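Local coordinates for protein heavy metal cation tricomponent efflux pump ZneA(CzcA-like) (Cupriavidus metallidurans, PDB 4K0J) that works as a zinc/proton antiporter, the inner-membrane pump of a heavy-metal efflux system of the resistance-nodulation-cell division superfamily, at residues Q266-L271 against R596-T601; E583-E588 against W621-D626. One frame throughout, in Å; residues are numbered along the deposited sequence.

Contact 1: residues Q266-L271 against R596-T601; sequences QRHGIL and RNDEGT
Gly269 and Arg596 bring the two backbones together, their CA atoms 4.5 Å apart, beside the antiparallel pair of strands 269-272 and 587-595. The pairing proper runs through Ile270 and Val594. At Gly269 the N faces Arg596 O at an angle too poor for a hydrogen bond. His268 has the largest share of the contact, followed by Arg596. His268 CB packs against two backbone carbonyls, Arg596 O and Asn597 O. Its CG is anti to the carbonyl carbon, beside the backbone N (chi1 -39°), with Asn597 O nearby. Asn597 O meets the ring obliquely. It is 3.0 Å from His268 ND1, but the angle does not make a bond. Asp598 places OD2 4.1 Å above the ring plane, over its centre. Its other oxygen, OD1, is hydrogen-bonded to Asn175 ND2. Arg596 covers the backbone of His268: its CG is 3.4 Å from His268 O. Its chain then bends at chi3 (64°), and NE makes a weak hydrogen bond to Phe604 O. The contact joins strand 269-272 to the loop that follows its neighbour in the sheet. A carboxylate over the ring might modestly favour a protonated imidazole, but the contact rests mainly on packing.

Contact 2: residues E583-E588 against W621-D626; sequences EFPEVE and WTSGRD
Glu586 lies between Trp621 on one side and Arg625 on another, and its side chain crosses both at about a right angle. The aliphatic part meets the indole. Glu586 CG sits over the face of the five-membered ring of Trp621, 3.9 Å from its centroid and 8° off the normal, a CH-pi contact. Glu586 CB packs 3.7 Å from Trp621 NE1. The indole is held from outside: NE1 is hydrogen-bonded to His616 O, and the ring meets Tyr618 edge-to-face. The Glu586 chain then bends at chi2 (91°), which swings CD toward Arg625 NH1. Glu586 OE2 forms a salt bridge with Arg625 NH1, though the position of OE2 in the model is not secure. Glu586 OE1 lies at the edge of the guanidinium, in its plane, while the carboxylate as a whole is turned 75° from that plane. Phe584 reaches the guanidinium from one face with CE1, and its CD1 is 3.7 Å from Arg625 NH1. Pro585 CG packs 4.1 Å from Ser623 CB. Leu630 of helix 627-638 touches Glu586, Trp621 and Arg625. The type I turn from Phe584 to Val587 is thus joined to the loop leading into that helix. If the ion pair is as modelled, Arg625 may offset part of the cost of burying the Glu586 charge; the methylenes packed on the indole are the firmer part.

In the fold
Along the chain the segments come in the order 266-271, 583-588, 596-601, 621-626, so the two contacts cross. Contact 1 closes a loop of 324 residues that includes several predicted transmembrane helices. It ties strand 269-272 to the loop after strand 587-595. Contact 2 closes a loop of 32 residues holding the rest of strand 587-595 and strand 608-615, and joins the turn after helix 567-581 to the approach to helix 627-638. Both reach the same antiparallel sheet, at the two ends of strand 587-595, with centres 32 Å apart. The sheet and its two helices are consistent with a porter subdomain of the RND pumps, here joined by a strand from the first half of the chain.

Contact 1: residues Q266-L271 against R596-T601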
ATOM      1  N   GLN C 266      23.653  30.846 -17.276  1.00 68.24           N
ATOM      2  CA  GLN C 266      23.566  30.583 -18.706  1.00 61.48           C
ATOM      3  C   GLN C 266      22.196  30.017 -19.014  1.00 55.10           C
ATOM      4  O   GLN C 266      21.719  29.119 -18.319  1.00 43.68           O
ATOM      5  CB  GLN C 266      24.665  29.621 -19.152  1.00 66.93           C
ATOM      6  CG  GLN C 266      24.756  29.441 -20.660  1.00 61.74           C
ATOM      7  CD  GLN C 266      26.188  29.384 -21.156  1.00 44.21           C
ATOM      8  OE1 GLN C 266      27.127  29.305 -20.366  1.00 41.08           O
ATOM      9  NE2 GLN C 266      26.360  29.438 -22.468  1.00 40.76           N
ATOM     10  N   ARG C 267      21.565  30.557 -20.050  1.00 29.78           N
ATOM     11  CA  ARG C 267      20.134  30.360 -20.264  1.00 36.20           C
ATOM     12  C   ARG C 267      19.742  28.930 -20.608  1.00 45.74           C
ATOM     13  O   ARG C 267      20.332  28.303 -21.491  1.00 48.83           O
ATOM     14  CB  ARG C 267      19.598  31.333 -21.315  1.00 45.18           C
ATOM     15  CG  ARG C 267      19.912  32.791 -21.022  1.00 55.01           C
ATOM     16  CD  ARG C 267      19.057  33.713 -21.866  1.00 55.96           C
ATOM     17  NE  ARG C 267      17.646  33.628 -21.502  1.00 53.07           N
ATOM     18  CZ  ARG C 267      16.669  34.208 -22.188  1.00 58.47           C
ATOM     19  NH1 ARG C 267      16.950  34.908 -23.278  1.00 71.73           N
ATOM     20  NH2 ARG C 267      15.413  34.087 -21.786  1.00 50.31           N
ATOM     21  N   HIS C 268      18.743  28.433 -19.884  1.00 62.33           N
ATOM     22  CA  HIS C 268      18.192  27.099 -20.080  1.00 78.81           C
ATOM     23  C   HIS C 268      17.761  26.932 -21.535  1.00 72.91           C
ATOM     24  O   HIS C 268      18.497  26.399 -22.364  1.00 53.88           O
ATOM     25  CB  HIS C 268      16.977  26.899 -19.165  1.00 86.67           C
ATOM     26  CG  HIS C 268      17.126  27.511 -17.804  1.00 91.27           C
ATOM     27  ND1 HIS C 268      17.511  26.784 -16.698  1.00 97.49           N
ATOM     28  CD2 HIS C 268      16.923  28.778 -17.368  1.00 88.60           C
ATOM     29  CE1 HIS C 268      17.550  27.578 -15.642  1.00 94.57           C
ATOM     30  NE2 HIS C 268      17.198  28.794 -16.022  1.00 87.61           N
ATOM     31  N   GLY C 269      16.552  27.394 -21.829  1.00 76.06           N
ATOM     32  CA  GLY C 269      16.084  27.508 -23.194  1.00 65.57           C
ATOM     33  C   GLY C 269      15.413  28.853 -23.374  1.00 45.52           C
ATOM     34  O   GLY C 269      15.413  29.685 -22.465  1.00 42.66           O
ATOM     35  N   ILE C 270      14.851  29.074 -24.553  1.00 31.54           N
ATOM     36  CA  ILE C 270      14.054  30.263 -24.803  1.00 24.37           C
ATOM     37  C   ILE C 270      12.670  29.828 -25.264  1.00 27.03           C
ATOM     38  O   ILE C 270      12.521  28.829 -25.974  1.00 35.84           O
ATOM     39  CB  ILE C 270      14.711  31.169 -25.858  1.00 23.91           C
ATOM     40  CG1 ILE C 270      16.157  31.472 -25.466  1.00 41.41           C
ATOM     41  CG2 ILE C 270      13.939  32.465 -26.019  1.00 20.02           C
ATOM     42  CD1 ILE C 270      16.905  32.306 -26.483  1.00 55.12           C
ATOM     43  N   LEU C 271      11.656  30.563 -24.828  1.00 30.31           N
ATOM     44  CA  LEU C 271      10.291  30.297 -25.247  1.00 32.50           C
ATOM     45  C   LEU C 271       9.797  31.481 -26.045  1.00 37.00           C
ATOM     46  O   LEU C 271      10.007  32.625 -25.651  1.00 41.49           O
ATOM     47  CB  LEU C 271       9.390  30.091 -24.036  1.00 38.63           C
ATOM     48  CG  LEU C 271       7.900  30.039 -24.358  1.00 37.39           C
ATOM     49  CD1 LEU C 271       7.396  28.609 -24.275  1.00 45.57           C
ATOM     50  CD2 LEU C 271       7.124  30.954 -23.432  1.00 28.61           C
ATOM     51  N   ARG C 596      15.989  23.903 -23.186  1.00 57.61           N
ATOM     52  CA  ARG C 596      15.574  23.242 -21.949  1.00 75.56           C
ATOM     53  C   ARG C 596      14.909  24.203 -20.963  1.00 84.75           C
ATOM     54  O   ARG C 596      14.995  25.420 -21.109  1.00 86.94           O
ATOM     55  CB  ARG C 596      16.777  22.571 -21.279  1.00 77.95           C
ATOM     56  CG  ARG C 596      17.794  23.558 -20.722  1.00 76.95           C
ATOM     57  CD  ARG C 596      19.033  22.861 -20.180  1.00 68.60           C
ATOM     58  NE  ARG C 596      19.777  22.170 -21.229  1.00 56.30           N
ATOM     59  CZ  ARG C 596      20.899  21.492 -21.020  1.00 56.87           C
ATOM     60  NH1 ARG C 596      21.411  21.414 -19.799  1.00 63.81           N
ATOM     61  NH2 ARG C 596      21.510  20.890 -22.030  1.00 57.00           N
ATOM     62  N   ASN C 597      14.257  23.640 -19.952  1.00 85.90           N
ATOM     63  CA  ASN C 597      13.539  24.425 -18.952  1.00 83.63           C
ATOM     64  C   ASN C 597      14.246  24.509 -17.596  1.00 70.29           C
ATOM     65  O   ASN C 597      15.444  24.773 -17.522  1.00 77.69           O
ATOM     66  CB  ASN C 597      12.122  23.874 -18.776  1.00 94.43           C
ATOM     67  CG  ASN C 597      12.026  22.399 -19.117  1.00101.70           C
ATOM     68  OD1 ASN C 597      12.736  21.910 -19.996  1.00103.95           O
ATOM     69  ND2 ASN C 597      11.144  21.682 -18.424  1.00101.90           N
ATOM     70  N   ASP C 598      13.499  24.283 -16.523  1.00 55.09           N
ATOM     71  CA  ASP C 598      14.059  24.411 -15.181  1.00 68.10           C
ATOM     72  C   ASP C 598      14.298  23.066 -14.502  1.00 70.89           C
ATOM     73  O   ASP C 598      15.368  22.828 -13.936  1.00 59.22           O
ATOM     74  CB  ASP C 598      13.163  25.296 -14.306  1.00 73.50           C
ATOM     75  CG  ASP C 598      13.135  26.747 -14.771  1.00 63.95           C
ATOM     76  OD1 ASP C 598      12.906  27.640 -13.926  1.00 52.69           O
ATOM     77  OD2 ASP C 598      13.344  26.995 -15.979  1.00 59.19           O
ATOM     78  N   GLU C 599      13.297  22.190 -14.575  1.00 87.25           N
ATOM     79  CA  GLU C 599      13.326  20.901 -13.885  1.00 99.81           C
ATOM     80  C   GLU C 599      14.417  19.962 -14.401  1.00101.25           C
ATOM     81  O   GLU C 599      15.370  19.647 -13.688  1.00103.91           O
ATOM     82  CB  GLU C 599      11.962  20.211 -13.978  1.00105.17           C
ATOM     83  CG  GLU C 599      10.824  20.970 -13.308  1.00110.52           C
ATOM     84  CD  GLU C 599      10.297  22.106 -14.159  1.00113.91           C
ATOM     85  OE1 GLU C 599      10.572  22.114 -15.377  1.00114.97           O
ATOM     86  OE2 GLU C 599       9.611  22.992 -13.609  1.00114.06           O
ATOM     87  N   GLY C 600      14.267  19.512 -15.641  1.00 94.21           N
ATOM     88  CA  GLY C 600      15.230  18.601 -16.231  1.00 85.49           C
ATOM     89  C   GLY C 600      14.577  17.296 -16.631  1.00 84.36           C
ATOM     90  O   GLY C 600      15.230  16.257 -16.679  1.00 79.34           O
ATOM     91  N   THR C 601      13.278  17.353 -16.911  1.00 88.03           N
ATOM     92  CA  THR C 601      12.536  16.187 -17.384  1.00 79.44           C
ATOM     93  C   THR C 601      12.644  16.080 -18.904  1.00 79.14           C
ATOM     94  O   THR C 601      12.008  15.235 -19.538  1.00 61.33           O
ATOM     95  CB  THR C 601      11.067  16.245 -16.947  1.00 66.71           C
ATOM     96  OG1 THR C 601      10.525  17.532 -17.268  1.00 66.56           O
ATOM     97  CG2 THR C 601      10.966  16.035 -15.451  1.00 64.99           C
TER

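Contact 2: residues E583-E588 against W621-D626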
ATOM      1  N   GLU C 583       1.553  32.510 -40.866  1.00 53.27           N
ATOM      2  CA  GLU C 583       1.160  32.889 -42.219  1.00 52.66           C
ATOM      3  C   GLU C 583      -0.097  32.150 -42.664  1.00 66.04           C
ATOM      4  O   GLU C 583      -0.319  31.946 -43.857  1.00 86.78           O
ATOM      5  CB  GLU C 583       2.305  32.664 -43.212  1.00 43.07           C
ATOM      6  CG  GLU C 583       3.464  33.635 -43.034  1.00 49.28           C
ATOM      7  CD  GLU C 583       4.586  33.403 -44.028  1.00 60.48           C
ATOM      8  OE1 GLU C 583       4.508  32.421 -44.792  1.00 65.32           O
ATOM      9  OE2 GLU C 583       5.548  34.202 -44.042  1.00 66.37           O
ATOM     10  N   PHE C 584      -0.919  31.760 -41.696  1.00 54.51           N
ATOM     11  CA  PHE C 584      -2.172  31.080 -41.975  1.00 56.76           C
ATOM     12  C   PHE C 584      -3.294  31.740 -41.189  1.00 66.16           C
ATOM     13  O   PHE C 584      -3.073  32.240 -40.087  1.00 69.23           O
ATOM     14  CB  PHE C 584      -2.069  29.602 -41.610  1.00 37.36           C
ATOM     15  CG  PHE C 584      -1.088  28.838 -42.448  1.00 37.10           C
ATOM     16  CD1 PHE C 584      -1.413  28.451 -43.735  1.00 39.03           C
ATOM     17  CD2 PHE C 584       0.158  28.497 -41.947  1.00 51.20           C
ATOM     18  CE1 PHE C 584      -0.510  27.745 -44.511  1.00 38.98           C
ATOM     19  CE2 PHE C 584       1.062  27.790 -42.719  1.00 50.91           C
ATOM     20  CZ  PHE C 584       0.727  27.413 -44.000  1.00 36.81           C
ATOM     21  N   PRO C 585      -4.505  31.754 -41.758  1.00 68.45           N
ATOM     22  CA  PRO C 585      -5.652  32.389 -41.109  1.00 71.48           C
ATOM     23  C   PRO C 585      -6.213  31.546 -39.973  1.00 76.68           C
ATOM     24  O   PRO C 585      -7.052  32.034 -39.214  1.00 78.21           O
ATOM     25  CB  PRO C 585      -6.690  32.476 -42.236  1.00 78.71           C
ATOM     26  CG  PRO C 585      -5.933  32.228 -43.501  1.00 81.87           C
ATOM     27  CD  PRO C 585      -4.822  31.315 -43.124  1.00 74.27           C
ATOM     28  N   GLU C 586      -5.755  30.303 -39.854  1.00 83.03           N
ATOM     29  CA  GLU C 586      -6.362  29.364 -38.912  1.00 91.90           C
ATOM     30  C   GLU C 586      -5.560  29.139 -37.635  1.00 84.46           C
ATOM     31  O   GLU C 586      -5.953  28.327 -36.799  1.00 87.25           O
ATOM     32  CB  GLU C 586      -6.625  28.016 -39.588  1.00103.06           C
ATOM     33  CG  GLU C 586      -7.202  28.107 -40.989  1.00115.00           C
ATOM     34  CD  GLU C 586      -6.125  28.134 -42.056  1.00120.08           C
ATOM     35  OE1 GLU C 586      -4.964  28.438 -41.718  1.00120.08           O
ATOM     36  OE2 GLU C 586      -6.435  27.843 -43.231  1.00124.03           O
ATOM     37  N   VAL C 587      -4.445  29.847 -37.477  1.00 71.25           N
ATOM     38  CA  VAL C 587      -3.607  29.676 -36.291  1.00 60.75           C
ATOM     39  C   VAL C 587      -3.785  30.782 -35.253  1.00 67.15           C
ATOM     40  O   VAL C 587      -3.356  31.917 -35.453  1.00 71.09           O
ATOM     41  CB  VAL C 587      -2.124  29.539 -36.659  1.00 58.66           C
ATOM     42  CG1 VAL C 587      -1.828  28.115 -37.070  1.00 59.34           C
ATOM     43  CG2 VAL C 587      -1.760  30.509 -37.772  1.00 63.52           C
ATOM     44  N   GLU C 588      -4.418  30.429 -34.138  1.00 75.03           N
ATOM     45  CA  GLU C 588      -4.695  31.369 -33.059  1.00 83.15           C
ATOM     46  C   GLU C 588      -3.403  31.861 -32.405  1.00 81.34           C
ATOM     47  O   GLU C 588      -3.125  33.062 -32.380  1.00 84.26           O
ATOM     48  CB  GLU C 588      -5.604  30.708 -32.018  1.00 90.00           C
ATOM     49  CG  GLU C 588      -6.201  31.654 -30.993  1.00 93.97           C
ATOM     50  CD  GLU C 588      -7.268  30.986 -30.147  1.00 94.74           C
ATOM     51  OE1 GLU C 588      -7.713  29.878 -30.517  1.00 88.38           O
ATOM     52  OE2 GLU C 588      -7.661  31.568 -29.113  1.00 99.45           O
ATOM     53  N   TRP C 621     -13.534  28.830 -40.187  1.00 83.96           N
ATOM     54  CA  TRP C 621     -12.440  28.652 -41.130  1.00 91.70           C
ATOM     55  C   TRP C 621     -12.777  29.221 -42.501  1.00101.71           C
ATOM     56  O   TRP C 621     -13.317  28.525 -43.361  1.00102.79           O
ATOM     57  CB  TRP C 621     -12.020  27.183 -41.221  1.00 92.99           C
ATOM     58  CG  TRP C 621     -11.053  26.785 -40.141  1.00 84.35           C
ATOM     59  CD1 TRP C 621     -10.815  27.449 -38.971  1.00 80.20           C
ATOM     60  CD2 TRP C 621     -10.182  25.649 -40.141  1.00 76.21           C
ATOM     61  NE1 TRP C 621      -9.859  26.790 -38.240  1.00 75.10           N
ATOM     62  CE2 TRP C 621      -9.453  25.681 -38.936  1.00 74.45           C
ATOM     63  CE3 TRP C 621      -9.951  24.603 -41.040  1.00 80.55           C
ATOM     64  CZ2 TRP C 621      -8.509  24.710 -38.606  1.00 77.02           C
ATOM     65  CZ3 TRP C 621      -9.012  23.640 -40.712  1.00 79.09           C
ATOM     66  CH2 TRP C 621      -8.302  23.700 -39.506  1.00 77.18           C
ATOM     67  N   THR C 622     -12.453  30.497 -42.684  1.00109.56           N
ATOM     68  CA  THR C 622     -12.695  31.195 -43.940  1.00114.91           C
ATOM     69  C   THR C 622     -11.952  30.522 -45.082  1.00111.69           C
ATOM     70  O   THR C 622     -12.534  30.238 -46.128  1.00114.89           O
ATOM     71  CB  THR C 622     -12.256  32.669 -43.855  1.00123.28           C
ATOM     72  OG1 THR C 622     -12.969  33.322 -42.797  1.00130.79           O
ATOM     73  CG2 THR C 622     -12.532  33.390 -45.169  1.00123.13           C
ATOM     74  N   SER C 623     -10.665  30.266 -44.875  1.00114.81           N
ATOM     75  CA  SER C 623      -9.859  29.564 -45.865  1.00120.58           C
ATOM     76  C   SER C 623     -10.377  28.143 -46.048  1.00116.40           C
ATOM     77  O   SER C 623     -10.400  27.353 -45.104  1.00128.91           O
ATOM     78  CB  SER C 623      -8.395  29.525 -45.432  1.00121.93           C
ATOM     79  OG  SER C 623      -8.240  28.732 -44.270  1.00122.68           O
ATOM     80  N   GLY C 624     -10.799  27.824 -47.266  1.00 92.15           N
ATOM     81  CA  GLY C 624     -11.305  26.500 -47.571  1.00 76.32           C
ATOM     82  C   GLY C 624     -10.201  25.467 -47.530  1.00 76.12           C
ATOM     83  O   GLY C 624      -9.642  25.096 -48.561  1.00 77.61           O
ATOM     84  N   ARG C 625      -9.881  25.006 -46.326  1.00 83.66           N
ATOM     85  CA  ARG C 625      -8.815  24.032 -46.138  1.00 81.39           C
ATOM     86  C   ARG C 625      -9.184  23.009 -45.072  1.00 86.71           C
ATOM     87  O   ARG C 625      -9.615  23.368 -43.975  1.00 75.28           O
ATOM     88  CB  ARG C 625      -7.509  24.735 -45.763  1.00 73.69           C
ATOM     89  CG  ARG C 625      -6.280  23.843 -45.840  1.00 75.90           C
ATOM     90  CD  ARG C 625      -4.976  24.640 -45.749  1.00 71.97           C
ATOM     91  NE  ARG C 625      -4.937  25.775 -46.667  1.00 68.79           N
ATOM     92  CZ  ARG C 625      -4.825  27.042 -46.279  1.00 69.28           C
ATOM     93  NH1 ARG C 625      -4.730  27.338 -44.991  1.00 59.93           N
ATOM     94  NH2 ARG C 625      -4.803  28.014 -47.179  1.00 81.66           N
ATOM     95  N   ASP C 626      -9.029  21.733 -45.409  1.00102.29           N
ATOM     96  CA  ASP C 626      -9.221  20.657 -44.449  1.00109.76           C
ATOM     97  C   ASP C 626      -8.071  20.704 -43.453  1.00111.61           C
ATOM     98  O   ASP C 626      -6.996  21.209 -43.778  1.00121.43           O
ATOM     99  CB  ASP C 626      -9.246  19.310 -45.171  1.00113.53           C
ATOM    100  CG  ASP C 626      -9.257  18.136 -44.217  1.00110.23           C
ATOM    101  OD1 ASP C 626      -9.885  18.247 -43.145  1.00106.52           O
ATOM    102  OD2 ASP C 626      -8.630  17.106 -44.537  1.00113.23           O
TER